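Local coordinates for lombricine kinase (Urechis caupo, PDB 3JQ3), which probably catalyses the reversible transfer of a phosphoryl group between ATP and lombricine, as a phosphagen kinase of the ATP:guanido phosphotransferase family, at residues A[111-116]-A[280-285]. Residues are numbered along the deposited sequence; the frame is centred on the assembly and turned at random.
With ADP (adenosine-5'-diphosphate), chain B.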
loop_
_atom_site.group_PDB
_atom_site.type_symbol
_atom_site.label_atom_id
_atom_site.label_comp_id
_atom_site.label_asym_id
_atom_site.label_seq_id
_atom_site.Cartn_x
_atom_site.Cartn_y
_atom_site.Cartn_z
ATOM N N LYS A 111 13.727 -15.959 -39.656
ATOM C CA LYS A 111 12.917 -15.159 -40.563
ATOM C C LYS A 111 11.629 -14.773 -39.843
ATOM O O LYS A 111 11.010 -13.754 -40.148
ATOM C CB LYS A 111 12.601 -15.967 -41.823
ATOM C CG LYS A 111 12.265 -15.141 -43.055
ATOM C CD LYS A 111 10.808 -14.717 -43.073
ATOM C CE LYS A 111 10.372 -14.335 -44.479
ATOM N NZ LYS A 111 10.514 -15.477 -45.427
ATOM N N TYR A 112 11.241 -15.597 -38.876
ATOM C CA TYR A 112 10.008 -15.391 -38.131
ATOM C C TYR A 112 10.296 -15.097 -36.664
ATOM O O TYR A 112 9.666 -14.227 -36.061
ATOM C CB TYR A 112 9.101 -16.617 -38.264
ATOM C CG TYR A 112 8.727 -16.919 -39.695
ATOM C CD1 TYR A 112 9.582 -17.639 -40.519
ATOM C CD2 TYR A 112 7.527 -16.470 -40.226
ATOM C CE1 TYR A 112 9.248 -17.909 -41.828
ATOM C CE2 TYR A 112 7.185 -16.736 -41.537
ATOM C CZ TYR A 112 8.050 -17.454 -42.334
ATOM O OH TYR A 112 7.713 -17.716 -43.641
ATOM N N VAL A 113 11.249 -15.827 -36.093
ATOM C CA VAL A 113 11.624 -15.630 -34.698
ATOM C C VAL A 113 12.716 -14.573 -34.576
ATOM O O VAL A 113 13.838 -14.768 -35.042
ATOM C CB VAL A 113 12.090 -16.941 -34.044
ATOM C CG1 VAL A 113 12.703 -16.666 -32.682
ATOM C CG2 VAL A 113 10.924 -17.908 -33.925
ATOM N N LYS A 114 12.372 -13.458 -33.938
ATOM C CA LYS A 114 13.247 -12.293 -33.862
ATOM C C LYS A 114 14.148 -12.307 -32.628
ATOM O O LYS A 114 15.259 -11.776 -32.657
ATOM C CB LYS A 114 12.412 -11.009 -33.874
ATOM C CG LYS A 114 11.400 -10.937 -35.006
ATOM C CD LYS A 114 12.080 -11.109 -36.355
ATOM C CE LYS A 114 11.073 -11.105 -37.493
ATOM N NZ LYS A 114 11.732 -11.371 -38.805
ATOM N N SER A 115 13.668 -12.908 -31.545
ATOM C CA SER A 115 14.441 -12.962 -30.309
ATOM C C SER A 115 13.942 -14.059 -29.376
ATOM O O SER A 115 12.809 -14.524 -29.498
ATOM C CB SER A 115 14.405 -11.608 -29.594
ATOM O OG SER A 115 13.074 -11.237 -29.280
ATOM N N CYS A 116 14.794 -14.468 -28.444
ATOM C CA CYS A 116 14.436 -15.508 -27.489
ATOM C C CYS A 116 14.737 -15.074 -26.064
ATOM O O CYS A 116 15.734 -14.404 -25.805
ATOM C CB CYS A 116 15.168 -16.810 -27.812
ATOM S SG CYS A 116 14.789 -17.470 -29.445
ATOM N N ALA A 280 9.670 -19.328 -20.899
ATOM C CA ALA A 280 10.462 -19.259 -22.113
ATOM C C ALA A 280 9.596 -18.658 -23.202
ATOM O O ALA A 280 8.484 -19.123 -23.443
ATOM C CB ALA A 280 10.932 -20.643 -22.516
ATOM N N SER A 281 10.101 -17.626 -23.863
ATOM C CA SER A 281 9.327 -16.944 -24.885
ATOM C C SER A 281 10.160 -16.604 -26.111
ATOM O O SER A 281 11.389 -16.543 -26.054
ATOM C CB SER A 281 8.727 -15.660 -24.320
ATOM O OG SER A 281 9.740 -14.694 -24.109
ATOM N N VAL A 282 9.467 -16.378 -27.220
ATOM C CA VAL A 282 10.085 -15.864 -28.427
ATOM C C VAL A 282 9.258 -14.696 -28.946
ATOM O O VAL A 282 8.062 -14.594 -28.666
ATOM C CB VAL A 282 10.143 -16.930 -29.535
ATOM C CG1 VAL A 282 10.914 -18.154 -29.063
ATOM C CG2 VAL A 282 8.734 -17.308 -29.973
ATOM N N HIS A 283 9.904 -13.804 -29.686
ATOM C CA HIS A 283 9.187 -12.833 -30.490
ATOM C C HIS A 283 9.101 -13.421 -31.887
ATOM O O HIS A 283 10.119 -13.605 -32.550
ATOM C CB HIS A 283 9.914 -11.490 -30.503
ATOM C CG HIS A 283 9.658 -10.655 -29.287
ATOM N ND1 HIS A 283 9.835 -9.289 -29.269
ATOM C CD2 HIS A 283 9.216 -10.993 -28.052
ATOM C CE1 HIS A 283 9.529 -8.822 -28.072
ATOM N NE2 HIS A 283 9.150 -9.837 -27.314
ATOM N N VAL A 284 7.887 -13.745 -32.317
ATOM C CA VAL A 284 7.683 -14.394 -33.603
ATOM C C VAL A 284 6.654 -13.644 -34.441
ATOM O O VAL A 284 5.560 -13.330 -33.970
ATOM C CB VAL A 284 7.255 -15.870 -33.426
ATOM C CG1 VAL A 284 6.118 -15.975 -32.426
ATOM C CG2 VAL A 284 6.864 -16.481 -34.763
ATOM N N GLN A 285 7.015 -13.357 -35.687
ATOM C CA GLN A 285 6.153 -12.601 -36.583
ATOM C C GLN A 285 5.219 -13.531 -37.346
ATOM O O GLN A 285 5.668 -14.436 -38.044
ATOM C CB GLN A 285 7.002 -11.786 -37.556
ATOM C CG GLN A 285 6.244 -10.696 -38.285
ATOM C CD GLN A 285 7.171 -9.715 -38.967
ATOM O OE1 GLN A 285 6.985 -8.499 -38.873
ATOM N NE2 GLN A 285 8.184 -10.235 -39.652
HETATM P PB ADP B . 7.638 -11.543 -17.623
HETATM O O1B ADP B . 6.871 -10.847 -16.524
HETATM O O2B ADP B . 9.001 -10.962 -17.909
HETATM O O3B ADP B . 7.621 -13.048 -17.523
HETATM P PA ADP B . 6.214 -9.780 -19.323
HETATM O O1A ADP B . 6.083 -8.972 -18.054
HETATM O O2A ADP B . 5.015 -9.986 -20.219
HETATM O O3A ADP B . 6.791 -11.243 -18.960
HETATM O "O5'" ADP B . 7.370 -9.127 -20.234
HETATM C "C5'" ADP B . 8.419 -8.334 -19.679
HETATM C "C4'" ADP B . 9.226 -7.736 -20.826
HETATM O "O4'" ADP B . 10.024 -8.743 -21.456
HETATM C "C3'" ADP B . 8.316 -7.153 -21.895
HETATM O "O3'" ADP B . 8.539 -5.743 -22.006
HETATM C "C2'" ADP B . 8.712 -7.827 -23.194
HETATM O "O2'" ADP B . 8.943 -6.849 -24.212
HETATM C "C1'" ADP B . 9.994 -8.575 -22.875
HETATM N N9 ADP B . 10.043 -9.886 -23.575
HETATM C C8 ADP B . 9.287 -10.966 -23.301
HETATM N N7 ADP B . 9.590 -11.998 -24.133
HETATM C C5 ADP B . 10.563 -11.582 -24.964
HETATM C C6 ADP B . 11.343 -12.168 -26.081
HETATM N N6 ADP B . 11.143 -13.443 -26.497
HETATM N N1 ADP B . 12.265 -11.383 -26.676
HETATM C C2 ADP B . 12.480 -10.112 -26.281
HETATM N N3 ADP B . 11.811 -9.519 -25.276
HETATM C C4 ADP B . 10.856 -10.189 -24.591
#
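The adenine end of the nucleotide site rests on two antiparallel neighbours in the large sheet of this phosphagen kinase, strands 113-122 and 279-285, where Ser-115 and His-283 meet beside the base. Lys-114 N donates to His-283 O at 2.7 Å, His-283 N to Ser-115 O at 3.0 Å, and Gln-285 N to Tyr-112 O at 2.8 Å. Between the pairs Val-113/Val-284 and Cys-116/Val-282 one strand has two residues, Lys-114 and Ser-115, where the other has only His-283. This is a beta bulge, with Lys-114 in a helical conformation (psi -30°).

The bulge keeps Ser-115 on the nucleotide face and returns Cys-116 to the apolar one. There the branched Val-113 crosses Val-282 at about a right angle, CG1 to CB 4.1 Å, and Cys-116 SG lies 4.0 Å from Val-282 CG1; helix 333-355 covers Val-282 through Val-344.

On the nucleotide face, Ser-115 OG, turned between its backbone N and carbonyl carbon (chi1 59°), donates to adenine N1 at 2.7 Å. Ser-281 OG reaches N7 from the other strand, also at 2.7 Å. The short hydroxyl arms suit a base lying so near the sheet. The flat His-283 imidazole turns one face to the adenine, with N1 3.3 Å above its plane, while Thr-309 touches the same side chain. Arginines, among them Arg-117 and Arg-119, also bind the ADP.

With N1 and N7 each accepting a hydrogen bond from a serine hydroxyl and a ring against its face, the adenine is fixed in position and in rotation, consistent with recognition of an unprotonated N1.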